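Local atomic coordinates of oxetanocin-like protein (Pyrococcus furiosus, PDB entry 1XX7), a protein that probably hydrolyses 2'-deoxyribonucleoside 5'-phosphates to the deoxyribonucleoside and phosphate, as a metal-dependent enzyme of the HD-domain superfamily. Residues A[50-55]-A[129-134]; A[65-70]-A[111-116]; A[156-161]-A[172-177]; A[22-27]-A[133-138]. All coordinates share one frame; numbering follows the deposited sequence.

The chemistry of these four contacts differs with their place in the fold. Contacts 1 and 3 are buried and wholly apolar, joined through methyl groups, and the two touch where Leu161 packs on Lys133 and Leu134. Contact 2 lies at the surface, where a leucine is wedged between lysine stems and a salt bridge, Lys67 to Glu116, crosses between the helices. Contact 4 is partly buried beside the nickel and mixes a tryptophan edge, a methionine and a water-linked Arg24 and Asp135. Contacts 1 and 4 both use helix 123-145, through Ile130, Ala131 and Leu134 in the one and Asp135 and Met136 in the other; contact 3 leans on that helix too.

Contact 1 (A[50-55]-A[129-134]). With NI (nickel (II) ion), chain G.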
# COMPACT_ATOMS: atom_id res chain seq x y z
N LEU A 50 -8.13 -27.99 -9.49
CA LEU A 50 -7.19 -29.09 -9.64
C LEU A 50 -7.24 -30.04 -8.46
O LEU A 50 -7.40 -31.24 -8.64
CB LEU A 50 -5.78 -28.54 -9.80
CG LEU A 50 -4.62 -29.52 -9.99
CD1 LEU A 50 -4.86 -30.37 -11.23
CD2 LEU A 50 -3.36 -28.74 -10.15
N LEU A 51 -7.08 -29.49 -7.27
CA LEU A 51 -7.14 -30.25 -6.03
C LEU A 51 -8.48 -31.02 -5.88
O LEU A 51 -8.50 -32.22 -5.59
CB LEU A 51 -6.95 -29.30 -4.83
CG LEU A 51 -6.21 -29.92 -3.66
CD1 LEU A 51 -4.67 -30.09 -3.99
CD2 LEU A 51 -6.41 -29.10 -2.36
N LEU A 52 -9.60 -30.33 -6.08
CA LEU A 52 -10.90 -30.98 -5.95
C LEU A 52 -11.11 -32.04 -7.05
O LEU A 52 -11.56 -33.13 -6.74
CB LEU A 52 -12.05 -29.96 -5.93
CG LEU A 52 -12.07 -28.88 -4.82
CD1 LEU A 52 -13.14 -27.86 -5.12
CD2 LEU A 52 -12.29 -29.42 -3.47
N ALA A 53 -10.79 -31.71 -8.30
CA ALA A 53 -10.81 -32.69 -9.39
C ALA A 53 -10.10 -33.98 -8.96
O ALA A 53 -10.63 -35.08 -9.14
CB ALA A 53 -10.17 -32.12 -10.65
N GLU A 54 -8.92 -33.86 -8.34
CA GLU A 54 -8.18 -35.05 -7.90
C GLU A 54 -8.80 -35.81 -6.73
O GLU A 54 -8.86 -37.04 -6.77
CB GLU A 54 -6.70 -34.73 -7.68
CG GLU A 54 -6.00 -34.43 -9.03
CD GLU A 54 -6.33 -35.52 -10.15
OE1 GLU A 54 -5.78 -36.66 -9.99
OE2 GLU A 54 -7.14 -35.23 -11.15
N GLU A 55 -9.27 -35.10 -5.72
CA GLU A 55 -10.12 -35.69 -4.68
C GLU A 55 -11.37 -36.46 -5.24
O GLU A 55 -11.74 -37.53 -4.73
CB GLU A 55 -10.55 -34.61 -3.69
CG GLU A 55 -11.52 -35.07 -2.60
CD GLU A 55 -10.97 -36.24 -1.75
OE1 GLU A 55 -9.73 -36.29 -1.53
OE2 GLU A 55 -11.78 -37.09 -1.31
N LYS A 129 -17.53 -23.51 -9.77
CA LYS A 129 -18.34 -22.74 -8.82
C LYS A 129 -18.04 -23.06 -7.35
O LYS A 129 -17.96 -22.16 -6.48
CB LYS A 129 -19.85 -22.94 -9.12
CG LYS A 129 -20.78 -21.90 -8.42
CD LYS A 129 -20.70 -20.47 -9.02
CE LYS A 129 -21.61 -20.35 -10.26
NZ LYS A 129 -21.60 -19.05 -11.01
N ILE A 130 -17.86 -24.33 -7.06
CA ILE A 130 -17.45 -24.73 -5.74
C ILE A 130 -16.07 -24.16 -5.38
O ILE A 130 -15.88 -23.66 -4.30
CB ILE A 130 -17.48 -26.25 -5.58
CG1 ILE A 130 -18.94 -26.70 -5.50
CG2 ILE A 130 -16.78 -26.68 -4.27
CD1 ILE A 130 -19.10 -28.20 -5.67
N ALA A 131 -15.12 -24.26 -6.29
CA ALA A 131 -13.75 -23.78 -6.05
C ALA A 131 -13.72 -22.27 -5.80
O ALA A 131 -13.00 -21.78 -4.98
CB ALA A 131 -12.85 -24.13 -7.26
N ASP A 132 -14.50 -21.56 -6.58
CA ASP A 132 -14.60 -20.12 -6.49
C ASP A 132 -15.10 -19.63 -5.10
O ASP A 132 -14.53 -18.70 -4.49
CB ASP A 132 -15.53 -19.67 -7.59
CG ASP A 132 -15.61 -18.18 -7.68
OD1 ASP A 132 -14.64 -17.54 -8.06
OD2 ASP A 132 -16.66 -17.63 -7.34
N LYS A 133 -16.17 -20.27 -4.64
CA LYS A 133 -16.74 -20.02 -3.33
C LYS A 133 -15.82 -20.42 -2.22
O LYS A 133 -15.74 -19.74 -1.21
CB LYS A 133 -18.10 -20.71 -3.22
CG LYS A 133 -19.15 -19.98 -4.10
CD LYS A 133 -20.37 -20.83 -4.38
CE LYS A 133 -21.41 -20.05 -5.19
NZ LYS A 133 -21.53 -18.63 -4.69
N LEU A 134 -15.12 -21.54 -2.39
CA LEU A 134 -14.12 -21.97 -1.39
C LEU A 134 -12.93 -21.02 -1.27
O LEU A 134 -12.48 -20.76 -0.18
CB LEU A 134 -13.63 -23.37 -1.68
CG LEU A 134 -14.71 -24.46 -1.50
CD1 LEU A 134 -14.07 -25.81 -1.70
CD2 LEU A 134 -15.39 -24.38 -0.15
NI NI G . -14.27 -15.90 -9.18
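Leu52 meets Ile130 because their torsions aim one methyl at another: chi1 of -59° sets CG of Leu52 beside its own backbone N, and chi1 of -73° in Ile130 leaves the CG2 branch opposite its backbone N, facing the leucine. The setting is the helical core of an HD domain, where helix 38-58 and helix 123-145 cross. The two short segments run at 127° to each other, with axes 10.4 Å apart at closest approach, and Leu52 is the side chain that spans the distance.

Its CD1 does all the close touching. This methyl sits 3.9 Å from CG2 of Ile130 and 4.1 Å from CD1 of Leu134, both approached at a slant. Ile130 and Leu134 are one helical turn apart, and Ala131 lies on the same face. CD1 of Leu52 also lies 4.3 Å from CB of Ala131, the smallest of its three partners. The joint is purely apolar and all four residues are buried; Leu161 of helix 157-161 packs on Ile130 and Leu134 beyond it.

The neighbouring residue turns the other way. Asp132 follows Ala131 directly but points to the nickel, where His41, His75 and Asp76 complete the metal site in the H...HD...D pattern of the superfamily. One helix thus offers an apolar side to the core and a ligand to the nickel: OD1 of Asp132 binds the ion at 2.0 Å, while its OD2 stays 3.5 Å from the metal.

Contact 2 (A[65-70]-A[111-116]); sequences VEKALK and TELFEE
Leu113 and Lys67 have the most surface buried here, and together with Glu116 they define a small surface joint between two helices of the all-helical HD fold. Segments 65-70 and 111-116 cross almost perpendicularly, at 87°, with axes 10.5 Å apart, so contact is confined to a few side chains near the crossing.

Leu113 is the apolar wedge. Its two methyls divide between two lysines one turn apart on the other helix: CD1 lies 3.6 Å from CB of Lys70, and CD2 is 3.9 Å from CG of Lys67. Both lysines offer aliphatic stems to the leucine; their ammonium groups go to different carboxylates. Lys70 extends away from the joint, and its NZ forms a salt bridge with Glu54 of the second subunit. Ile71 and Ile74, further along helix 65-74, also pack on Leu113.

Lys67 serves two partners. Its chain runs straight to CD and then bends (chi3 -84°), crossing the Glu116 side chain at about a right angle. CE comes 3.4 Å from OE2 of Glu116, and the ammonium group makes a salt bridge to that same oxygen. A methionine in its place would probably leave OE2 of Glu116 without its charged mate across the joint. Glu116 is also held from its own side, since OE1 is hydrogen-bonded to Thr122. The carboxylate is thus divided: OE1 faces Thr122, and OE2 lies 3.6 Å from NZ of Lys67.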
# COMPACT_ATOMS: atom_id res chain seq x y z
N VAL A 65 -10.91 -32.72 -16.63
CA VAL A 65 -10.02 -31.84 -15.93
C VAL A 65 -9.53 -30.72 -16.82
O VAL A 65 -9.47 -29.58 -16.38
CB VAL A 65 -8.86 -32.59 -15.30
CG1 VAL A 65 -7.87 -31.60 -14.60
CG2 VAL A 65 -9.40 -33.63 -14.31
N GLU A 66 -9.22 -31.04 -18.07
CA GLU A 66 -8.85 -30.05 -19.05
C GLU A 66 -9.89 -28.96 -19.12
O GLU A 66 -9.54 -27.77 -18.96
CB GLU A 66 -8.69 -30.68 -20.43
CG GLU A 66 -8.29 -29.71 -21.47
CD GLU A 66 -7.94 -30.33 -22.78
OE1 GLU A 66 -7.59 -31.53 -22.83
OE2 GLU A 66 -7.98 -29.60 -23.77
N LYS A 67 -11.16 -29.35 -19.37
CA LYS A 67 -12.25 -28.37 -19.37
C LYS A 67 -12.40 -27.57 -18.06
O LYS A 67 -12.62 -26.37 -18.10
CB LYS A 67 -13.56 -29.02 -19.72
CG LYS A 67 -14.77 -28.06 -19.68
CD LYS A 67 -16.05 -28.81 -19.94
CE LYS A 67 -16.29 -28.98 -21.41
NZ LYS A 67 -17.35 -30.02 -21.63
N ALA A 68 -12.30 -28.23 -16.93
CA ALA A 68 -12.46 -27.57 -15.65
C ALA A 68 -11.35 -26.52 -15.37
O ALA A 68 -11.64 -25.45 -14.84
CB ALA A 68 -12.56 -28.59 -14.55
N LEU A 69 -10.11 -26.80 -15.78
CA LEU A 69 -9.02 -25.85 -15.65
C LEU A 69 -9.17 -24.71 -16.63
O LEU A 69 -8.94 -23.54 -16.25
CB LEU A 69 -7.65 -26.52 -15.80
CG LEU A 69 -7.37 -27.67 -14.84
CD1 LEU A 69 -6.00 -28.35 -15.17
CD2 LEU A 69 -7.42 -27.20 -13.41
N LYS A 70 -9.61 -24.97 -17.86
CA LYS A 70 -9.84 -23.83 -18.77
C LYS A 70 -10.92 -22.89 -18.20
O LYS A 70 -10.79 -21.68 -18.27
CB LYS A 70 -10.29 -24.27 -20.15
CG LYS A 70 -9.28 -24.97 -21.02
CD LYS A 70 -9.93 -25.34 -22.34
CE LYS A 70 -9.00 -26.09 -23.25
NZ LYS A 70 -9.49 -26.12 -24.69
N THR A 111 -16.89 -18.80 -25.01
CA THR A 111 -18.22 -18.31 -24.63
C THR A 111 -19.00 -19.40 -23.90
O THR A 111 -19.60 -19.13 -22.85
CB THR A 111 -19.03 -17.85 -25.87
OG1 THR A 111 -18.24 -16.96 -26.65
CG2 THR A 111 -20.30 -17.13 -25.45
N GLU A 112 -18.98 -20.61 -24.47
CA GLU A 112 -19.65 -21.77 -23.90
C GLU A 112 -19.06 -22.18 -22.57
O GLU A 112 -19.78 -22.67 -21.72
CB GLU A 112 -19.63 -22.96 -24.87
N LEU A 113 -17.75 -21.97 -22.40
CA LEU A 113 -17.06 -22.27 -21.13
C LEU A 113 -17.52 -21.35 -20.00
O LEU A 113 -17.77 -21.84 -18.89
CB LEU A 113 -15.54 -22.18 -21.26
CG LEU A 113 -14.80 -23.29 -22.03
CD1 LEU A 113 -13.32 -23.09 -21.79
CD2 LEU A 113 -15.20 -24.69 -21.62
N PHE A 114 -17.62 -20.05 -20.28
CA PHE A 114 -18.16 -19.09 -19.29
C PHE A 114 -19.67 -19.32 -19.03
O PHE A 114 -20.14 -19.11 -17.90
CB PHE A 114 -17.88 -17.65 -19.68
CG PHE A 114 -18.44 -16.64 -18.71
CD1 PHE A 114 -17.83 -16.41 -17.48
CD2 PHE A 114 -19.60 -15.92 -19.02
CE1 PHE A 114 -18.35 -15.49 -16.57
CE2 PHE A 114 -20.13 -14.99 -18.11
CZ PHE A 114 -19.50 -14.77 -16.88
N GLU A 115 -20.42 -19.78 -20.05
CA GLU A 115 -21.82 -20.23 -19.85
C GLU A 115 -21.88 -21.38 -18.86
O GLU A 115 -22.73 -21.38 -17.96
CB GLU A 115 -22.53 -20.62 -21.18
N GLU A 116 -20.98 -22.37 -19.01
CA GLU A 116 -20.96 -23.51 -18.10
C GLU A 116 -20.70 -23.07 -16.67
O GLU A 116 -21.27 -23.61 -15.70
CB GLU A 116 -19.89 -24.54 -18.48
CG GLU A 116 -20.35 -25.58 -19.50
CD GLU A 116 -19.43 -26.76 -19.62
OE1 GLU A 116 -19.16 -27.49 -18.64
OE2 GLU A 116 -19.04 -27.02 -20.74

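Contact 3 (A[156-161]-A[172-177])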
# COMPACT_ATOMS: atom_id res chain seq x y z
N ASN A 156 -21.69 -17.28 4.36
CA ASN A 156 -23.02 -17.69 3.93
C ASN A 156 -22.94 -18.43 2.59
O ASN A 156 -23.89 -19.13 2.22
CB ASN A 156 -23.99 -16.48 3.84
CG ASN A 156 -24.29 -15.86 5.21
OD1 ASN A 156 -24.17 -16.51 6.25
ND2 ASN A 156 -24.71 -14.58 5.20
N ALA A 157 -21.83 -18.29 1.88
CA ALA A 157 -21.65 -19.02 0.62
C ALA A 157 -21.52 -20.54 0.83
O ALA A 157 -21.77 -21.28 -0.10
CB ALA A 157 -20.44 -18.46 -0.21
N LEU A 158 -21.14 -20.99 2.03
CA LEU A 158 -21.21 -22.42 2.34
C LEU A 158 -22.61 -22.99 2.03
O LEU A 158 -22.72 -24.08 1.44
CB LEU A 158 -20.89 -22.70 3.80
CG LEU A 158 -19.44 -22.86 4.22
CD1 LEU A 158 -19.32 -22.92 5.76
CD2 LEU A 158 -18.84 -24.11 3.60
N GLU A 159 -23.66 -22.24 2.38
CA GLU A 159 -25.04 -22.68 2.14
C GLU A 159 -25.33 -22.90 0.66
O GLU A 159 -26.13 -23.75 0.31
CB GLU A 159 -26.05 -21.65 2.68
CG GLU A 159 -25.92 -21.29 4.17
CD GLU A 159 -26.66 -19.97 4.54
OE1 GLU A 159 -27.05 -19.20 3.62
OE2 GLU A 159 -26.82 -19.70 5.77
N ASP A 160 -24.68 -22.12 -0.21
CA ASP A 160 -24.90 -22.22 -1.66
C ASP A 160 -24.30 -23.51 -2.30
O ASP A 160 -24.64 -23.87 -3.43
CB ASP A 160 -24.29 -21.01 -2.41
CG ASP A 160 -24.65 -19.65 -1.80
OD1 ASP A 160 -25.48 -19.57 -0.84
OD2 ASP A 160 -24.08 -18.66 -2.32
N LEU A 161 -23.39 -24.18 -1.58
CA LEU A 161 -22.68 -25.36 -2.11
C LEU A 161 -23.50 -26.62 -2.12
O LEU A 161 -23.40 -27.42 -3.06
CB LEU A 161 -21.41 -25.61 -1.30
CG LEU A 161 -20.45 -24.43 -1.31
CD1 LEU A 161 -19.18 -24.83 -0.67
CD2 LEU A 161 -20.26 -23.97 -2.73
N GLU A 172 -15.78 -33.82 3.02
CA GLU A 172 -14.64 -33.72 3.94
C GLU A 172 -13.96 -32.34 3.88
O GLU A 172 -13.71 -31.74 4.93
CB GLU A 172 -13.62 -34.84 3.66
CG GLU A 172 -14.22 -36.27 3.66
CD GLU A 172 -14.63 -36.79 2.26
OE1 GLU A 172 -15.12 -36.00 1.41
OE2 GLU A 172 -14.45 -38.01 2.03
N ILE A 173 -13.68 -31.83 2.68
CA ILE A 173 -13.14 -30.47 2.53
C ILE A 173 -14.14 -29.41 2.98
O ILE A 173 -13.76 -28.47 3.64
CB ILE A 173 -12.63 -30.16 1.07
CG1 ILE A 173 -11.69 -28.95 1.06
CG2 ILE A 173 -13.77 -29.92 0.08
N ILE A 174 -15.43 -29.57 2.64
CA ILE A 174 -16.44 -28.58 3.04
C ILE A 174 -16.57 -28.49 4.57
O ILE A 174 -16.86 -27.42 5.11
CB ILE A 174 -17.84 -28.86 2.42
CG1 ILE A 174 -17.81 -28.71 0.89
CG2 ILE A 174 -18.90 -27.89 3.00
CD1 ILE A 174 -18.96 -29.42 0.18
N GLU A 175 -16.37 -29.63 5.24
CA GLU A 175 -16.38 -29.70 6.71
C GLU A 175 -15.11 -29.06 7.32
O GLU A 175 -15.20 -28.40 8.33
CB GLU A 175 -16.56 -31.15 7.21
N GLU A 176 -13.94 -29.26 6.71
CA GLU A 176 -12.71 -28.59 7.14
C GLU A 176 -12.92 -27.08 7.11
O GLU A 176 -12.52 -26.38 8.04
CB GLU A 176 -11.52 -28.95 6.25
CG GLU A 176 -10.97 -30.35 6.41
CD GLU A 176 -9.97 -30.74 5.30
OE1 GLU A 176 -9.11 -29.91 4.95
OE2 GLU A 176 -10.04 -31.88 4.78
N VAL A 177 -13.58 -26.59 6.06
CA VAL A 177 -13.78 -25.15 5.86
C VAL A 177 -14.75 -24.59 6.91
O VAL A 177 -14.51 -23.52 7.49
CB VAL A 177 -14.23 -24.83 4.39
CG1 VAL A 177 -14.68 -23.40 4.25
CG2 VAL A 177 -13.10 -25.10 3.43
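Leu158 and Ile174 mark the closest backbone approach, CA to CA 7.8 Å, between two segments that run nearly antiparallel, at 166°, with axes 11.6 Å apart. The first carries a short, weakly bonded helix at about 157-161; the second belongs to the regular helix 171-179.

The Leu158 and Ile174 side chains lie alongside each other, pointing opposite ways, and the leucine makes the contact with one branch: its CD2 rests 3.8 Å from CG2 of Ile174. Chi1 of -65° in Ile174 places CG1 beside its backbone N and turns CG2, the methyl that meets Leu158, beside the carbonyl carbon. The same CD2 of Leu158 also approaches CG1 of Val177 at 4.3 Å, just under one turn further along. Leu161 closes the other end more loosely, its CD1 standing 4.4 Å from CG1 of Ile174. The pairs named are all between hydrocarbon groups.

Ile137 of helix 123-145 lies against both Leu158 and Val177, so the two segments share a third helix as their floor. On the outer side, Val177 packs on Ile10 of the second subunit, and OE1 of Glu176 is hydrogen-bonded to the backbone N of Ile10 of that subunit. The arrangement is an antiparallel pair of short helices, joined by a mostly non-helical connection, that packs against the long helix 123-145 near the C-terminal end of the chain in this all-helical HD-type fold.

Contact 4 (A[22-27]-A[133-138])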
# COMPACT_ATOMS: atom_id res chain seq x y z
N ILE A 22 -6.80 -5.17 -10.91
CA ILE A 22 -8.19 -4.99 -10.51
C ILE A 22 -8.46 -5.66 -9.15
O ILE A 22 -8.17 -6.85 -8.97
CB ILE A 22 -9.15 -5.47 -11.68
CG1 ILE A 22 -9.06 -4.48 -12.84
CG2 ILE A 22 -10.61 -5.55 -11.22
CD1 ILE A 22 -9.55 -5.03 -14.21
N PRO A 23 -8.90 -4.88 -8.14
CA PRO A 23 -9.16 -5.48 -6.84
C PRO A 23 -10.48 -6.29 -6.75
O PRO A 23 -11.47 -6.07 -7.48
CB PRO A 23 -9.15 -4.29 -5.85
CG PRO A 23 -9.39 -3.12 -6.66
CD PRO A 23 -9.13 -3.41 -8.12
N ARG A 24 -10.42 -7.29 -5.91
CA ARG A 24 -11.59 -7.94 -5.44
C ARG A 24 -12.34 -6.93 -4.48
O ARG A 24 -11.90 -6.67 -3.32
CB ARG A 24 -11.14 -9.22 -4.74
CG ARG A 24 -10.56 -10.23 -5.71
CD ARG A 24 -11.67 -11.15 -6.27
NE ARG A 24 -12.13 -12.08 -5.23
CZ ARG A 24 -13.27 -12.80 -5.26
NH1 ARG A 24 -13.57 -13.62 -4.26
NH2 ARG A 24 -14.12 -12.69 -6.28
N MET A 25 -13.44 -6.37 -5.00
CA MET A 25 -14.10 -5.17 -4.42
C MET A 25 -14.79 -5.42 -3.09
O MET A 25 -14.77 -4.56 -2.22
CB MET A 25 -15.08 -4.53 -5.42
CG MET A 25 -14.40 -3.71 -6.50
SD MET A 25 -13.55 -2.16 -5.97
CE MET A 25 -14.55 -1.65 -4.68
N GLY A 26 -15.38 -6.59 -2.93
CA GLY A 26 -15.98 -7.01 -1.66
C GLY A 26 -15.05 -6.73 -0.47
O GLY A 26 -15.43 -6.05 0.47
N TRP A 27 -13.80 -7.21 -0.55
CA TRP A 27 -12.83 -6.96 0.53
C TRP A 27 -12.60 -5.44 0.72
O TRP A 27 -12.61 -4.93 1.83
CB TRP A 27 -11.48 -7.67 0.28
CG TRP A 27 -11.59 -9.12 -0.18
CD1 TRP A 27 -11.06 -9.65 -1.31
CD2 TRP A 27 -12.29 -10.21 0.49
NE1 TRP A 27 -11.39 -10.98 -1.41
CE2 TRP A 27 -12.12 -11.36 -0.31
CE3 TRP A 27 -13.04 -10.31 1.68
CZ2 TRP A 27 -12.67 -12.62 0.03
CZ3 TRP A 27 -13.60 -11.59 2.03
CH2 TRP A 27 -13.42 -12.71 1.19
N LYS A 133 -16.17 -20.27 -4.64
CA LYS A 133 -16.74 -20.02 -3.33
C LYS A 133 -15.82 -20.42 -2.22
O LYS A 133 -15.74 -19.74 -1.21
CB LYS A 133 -18.10 -20.71 -3.22
CG LYS A 133 -19.15 -19.98 -4.10
CD LYS A 133 -20.37 -20.83 -4.38
CE LYS A 133 -21.41 -20.05 -5.19
NZ LYS A 133 -21.53 -18.63 -4.69
N LEU A 134 -15.12 -21.54 -2.39
CA LEU A 134 -14.12 -21.97 -1.39
C LEU A 134 -12.93 -21.02 -1.27
O LEU A 134 -12.48 -20.76 -0.18
CB LEU A 134 -13.63 -23.37 -1.68
CG LEU A 134 -14.71 -24.46 -1.50
CD1 LEU A 134 -14.07 -25.81 -1.70
CD2 LEU A 134 -15.39 -24.38 -0.15
N ASP A 135 -12.42 -20.52 -2.39
CA ASP A 135 -11.37 -19.53 -2.35
C ASP A 135 -11.83 -18.29 -1.51
O ASP A 135 -11.10 -17.83 -0.64
CB ASP A 135 -11.00 -19.06 -3.74
CG ASP A 135 -10.07 -17.88 -3.71
OD1 ASP A 135 -8.90 -18.03 -3.28
OD2 ASP A 135 -10.53 -16.80 -4.09
N MET A 136 -13.04 -17.80 -1.78
CA MET A 136 -13.64 -16.65 -1.08
C MET A 136 -13.82 -16.83 0.42
O MET A 136 -13.50 -15.95 1.17
CB MET A 136 -14.99 -16.29 -1.69
CG MET A 136 -15.46 -14.92 -1.25
SD MET A 136 -17.04 -14.35 -1.98
CE MET A 136 -18.09 -15.39 -0.90
N ILE A 137 -14.31 -17.99 0.83
CA ILE A 137 -14.62 -18.24 2.20
C ILE A 137 -13.35 -18.41 2.97
O ILE A 137 -13.24 -17.94 4.11
CB ILE A 137 -15.49 -19.54 2.39
CG1 ILE A 137 -16.82 -19.43 1.66
CG2 ILE A 137 -15.78 -19.78 3.88
CD1 ILE A 137 -17.51 -20.77 1.56
N ILE A 138 -12.40 -19.11 2.37
CA ILE A 138 -11.11 -19.31 3.00
C ILE A 138 -10.34 -17.99 3.06
O ILE A 138 -9.68 -17.73 4.06
CB ILE A 138 -10.29 -20.42 2.31
CG1 ILE A 138 -10.96 -21.78 2.48
CG2 ILE A 138 -8.89 -20.50 2.91
CD1 ILE A 138 -10.41 -22.92 1.52
O HOH W 1 -11.36 -14.70 -2.56
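The indole of Trp27 has the carbonyl O of Met136 at its edge, near the ring plane and 3.2 Å from CH2, while CG of Met136 lies off that plane, 3.8 Å from CZ2. The ring thus meets both the backbone and the stem of one methionine; it also meets the rings of Tyr143, edge-to-face, and Phe154, with planes at about 40°. The guanidinium of Arg24 has Met136 at its edge, with NH1 3.8 Å from CG. Chi1 of -165° carries that CG away from the methionine's backbone N, into position beside both flat groups.

Asp135 is reached differently. Its OD2 stands 4.4 Å from NH1 of Arg24, well out of the guanidinium plane, so charge alone acts directly. A water joins them instead: it accepts from NH1 at 3.0 Å and donates to OD2 at 2.7 Å, and it lies in the plane of the indole at its edge. The stronger polar partners lie elsewhere. Glu36 receives both NE of Arg24 and NE1 of Trp27, while Asp135 pairs with Arg44 and with Lys20 of the second subunit.

A leucine at Trp27 would probably open a gap beside Met136 and leave Glu36 without its indole N-H partner. Arg24 is the N-cap of helix 25-30, and its nearest side-chain atom is about 4 Å from the nickel. Trp27 and Met136 pack beside Arg24, which lies on the nickel ligand His41, and Asp135, hydrogen-bonded to His41; these two belong to the second shell of an HD-type metal site.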